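Local coordinates for serine racemase (Enterococcus faecalis, PDB 4ECL), which is the cytoplasmic domain of a VanTG racemase, built like the alanine racemases from a TIM-barrel domain and a mainly beta C-terminal domain, at residues P281-P289 with L360-L368. Numbering follows the deposited sequence.
Sequences PIGYADGFP and LLSRMGHRL
R367 meets D286 side-on in a salt bridge. R367 NE is 3.0 Å from D286 OD1 and R367 NH2 is 3.0 Å from D286 OD2; the NE bond is nearly straight at 169°. Both oxygens lie near the guanidinium plane, at its edge, but the nitrogens approach from above the carboxylate plane. The two flat groups are turned 41° apart. R367 reaches back to the acid because its chain, extended through chi2, bends at chi3 (63°). A285 CB touches NH2 obliquely. The carboxylate is also fixed from its own loop: G283 N binds the anti lone pair of D286 OD2 at 3.0 Å. R6 adds a further salt bridge to OD2, while R367 has second partners in D315 and in E68 of the second subunit.

The backbones are close beside this pair. G365 N donates to D286 O at 2.8 Å, from above the carbonyl plane. L368 sets CD1 against the same oxygen and CD2 beside D286 CB. A water joins A285 O to R367 N, and another joins G287 O to L360 O. The chains come close at two glycines, G287 and G365, and G287 CA rests 3.5 Å from R363 O in a CA-H...O contact. M364 CE, the methyl of a selenomethionine, sits 3.2 Å from G287 O; bends at chi2 and chi3 bring it there. Beyond it, L360 CD1 packs 3.6 Å from P289 CG, the two side chains crossing at about a right angle. The contact thus joins the loop after strand 275-280 to the turn linking helix 357-362 with strand 369-372, in the C-terminal beta domain of the alanine racemase fold, at the dimer interface.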
# COMPACT_ATOMS: atom_id res chain seq x y z
N PRO A 281 7.69 1.38 15.45
CA PRO A 281 6.25 1.45 15.22
C PRO A 281 5.96 1.62 13.74
O PRO A 281 5.27 2.56 13.34
CB PRO A 281 5.86 2.71 15.98
CG PRO A 281 7.07 3.61 15.79
CD PRO A 281 8.26 2.70 15.76
N ILE A 282 6.54 0.74 12.93
CA ILE A 282 6.24 0.70 11.51
C ILE A 282 6.11 -0.75 11.07
O ILE A 282 6.90 -1.61 11.48
CB ILE A 282 7.31 1.41 10.67
CG1 ILE A 282 6.88 1.47 9.20
CG2 ILE A 282 8.66 0.72 10.77
CD1 ILE A 282 7.92 2.19 8.31
N GLY A 283 5.10 -1.02 10.26
CA GLY A 283 4.86 -2.37 9.79
C GLY A 283 4.50 -2.44 8.32
O GLY A 283 4.67 -1.46 7.57
N TYR A 284 3.97 -3.58 7.88
CA TYR A 284 3.68 -3.75 6.46
C TYR A 284 2.49 -2.89 6.00
O TYR A 284 2.46 -2.45 4.86
CB TYR A 284 3.57 -5.22 6.04
CG TYR A 284 2.59 -6.07 6.82
CD1 TYR A 284 1.22 -5.94 6.64
CD2 TYR A 284 3.04 -7.04 7.70
CE1 TYR A 284 0.32 -6.73 7.35
CE2 TYR A 284 2.16 -7.85 8.41
CZ TYR A 284 0.80 -7.69 8.23
OH TYR A 284 -0.08 -8.47 8.93
N ALA A 285 1.55 -2.60 6.90
CA ALA A 285 0.46 -1.69 6.54
C ALA A 285 0.97 -0.29 6.20
O ALA A 285 0.30 0.48 5.52
CB ALA A 285 -0.58 -1.62 7.63
N ASP A 286 2.17 0.04 6.66
CA ASP A 286 2.77 1.33 6.34
C ASP A 286 3.52 1.23 5.02
O ASP A 286 4.13 2.19 4.57
CB ASP A 286 3.71 1.80 7.46
CG ASP A 286 2.99 2.03 8.77
OD1 ASP A 286 2.30 3.06 8.90
OD2 ASP A 286 3.14 1.18 9.68
N GLY A 287 3.49 0.05 4.40
CA GLY A 287 4.13 -0.14 3.12
C GLY A 287 5.56 -0.63 3.21
O GLY A 287 6.29 -0.62 2.23
N PHE A 288 5.98 -1.03 4.40
CA PHE A 288 7.29 -1.65 4.52
C PHE A 288 7.08 -3.16 4.37
O PHE A 288 6.56 -3.81 5.27
CB PHE A 288 7.94 -1.27 5.85
CG PHE A 288 9.42 -1.55 5.92
CD1 PHE A 288 10.31 -0.82 5.15
CD2 PHE A 288 9.92 -2.54 6.76
CE1 PHE A 288 11.67 -1.08 5.21
CE2 PHE A 288 11.27 -2.80 6.83
CZ PHE A 288 12.15 -2.07 6.05
N PRO A 289 7.46 -3.72 3.21
CA PRO A 289 7.08 -5.08 2.79
C PRO A 289 7.40 -6.18 3.80
O PRO A 289 8.52 -6.28 4.29
CB PRO A 289 7.93 -5.29 1.53
CG PRO A 289 8.25 -3.92 1.04
CD PRO A 289 8.36 -3.06 2.25
N LEU A 360 8.01 -0.46 -4.61
CA LEU A 360 8.32 -0.17 -3.20
C LEU A 360 7.86 1.23 -2.84
O LEU A 360 7.18 1.43 -1.83
CB LEU A 360 9.83 -0.29 -2.95
CG LEU A 360 10.29 0.01 -1.52
CD1 LEU A 360 9.79 -1.07 -0.55
CD2 LEU A 360 11.81 0.16 -1.44
N LEU A 361 8.18 2.19 -3.70
CA LEU A 361 7.92 3.59 -3.42
C LEU A 361 6.48 3.99 -3.61
O LEU A 361 5.91 4.67 -2.76
CB LEU A 361 8.82 4.49 -4.28
CG LEU A 361 10.32 4.44 -3.98
CD1 LEU A 361 11.01 5.66 -4.56
CD2 LEU A 361 10.60 4.33 -2.48
N SER A 362 5.88 3.58 -4.73
CA SER A 362 4.49 3.93 -5.00
C SER A 362 3.55 3.29 -3.99
O SER A 362 2.44 3.77 -3.79
CB SER A 362 4.08 3.54 -6.43
OG SER A 362 3.97 2.14 -6.59
N ARG A 363 4.00 2.22 -3.34
CA ARG A 363 3.16 1.55 -2.33
C ARG A 363 3.49 1.94 -0.89
O ARG A 363 3.18 1.19 0.05
CB ARG A 363 3.19 0.03 -2.49
CG ARG A 363 2.68 -0.47 -3.85
CD ARG A 363 2.70 -1.99 -3.94
NE ARG A 363 1.86 -2.60 -2.91
CZ ARG A 363 1.86 -3.90 -2.61
NH1 ARG A 363 2.68 -4.73 -3.26
NH2 ARG A 363 1.06 -4.36 -1.65
N MSE A 364 4.13 3.09 -0.70
CA MSE A 364 4.33 3.60 0.65
C MSE A 364 2.96 3.86 1.24
O MSE A 364 2.08 4.39 0.55
CB MSE A 364 5.17 4.88 0.62
CG MSE A 364 6.66 4.64 0.39
SE MSE A 364 7.51 3.80 1.95
CE MSE A 364 7.92 2.02 1.30
N GLY A 365 2.75 3.47 2.49
CA GLY A 365 1.43 3.50 3.09
C GLY A 365 0.92 4.91 3.32
O GLY A 365 1.68 5.81 3.64
N HIS A 366 -0.39 5.09 3.16
CA HIS A 366 -1.02 6.39 3.35
C HIS A 366 -0.93 6.89 4.78
O HIS A 366 -1.07 8.09 5.03
CB HIS A 366 -2.50 6.34 2.92
CG HIS A 366 -3.18 7.67 2.96
ND1 HIS A 366 -4.18 7.97 3.86
CD2 HIS A 366 -2.97 8.80 2.24
CE1 HIS A 366 -4.58 9.22 3.67
NE2 HIS A 366 -3.86 9.75 2.70
N ARG A 367 -0.70 5.97 5.72
CA ARG A 367 -0.62 6.29 7.15
C ARG A 367 0.66 7.06 7.52
O ARG A 367 0.70 7.76 8.53
CB ARG A 367 -0.73 5.00 7.99
CG ARG A 367 -0.91 5.19 9.49
CD ARG A 367 -1.40 3.89 10.18
NE ARG A 367 -0.44 2.79 10.06
CZ ARG A 367 -0.65 1.56 10.51
NH1 ARG A 367 -1.79 1.25 11.13
NH2 ARG A 367 0.29 0.63 10.35
N LEU A 368 1.70 6.92 6.70
CA LEU A 368 2.99 7.57 6.96
C LEU A 368 2.87 9.08 6.85
O LEU A 368 2.32 9.58 5.88
CB LEU A 368 4.04 7.08 5.96
CG LEU A 368 4.50 5.63 6.08
CD1 LEU A 368 5.40 5.25 4.90
CD2 LEU A 368 5.23 5.44 7.40
O HOH W 1 -0.92 3.27 5.44
O HOH W 2 5.96 -0.55 -0.49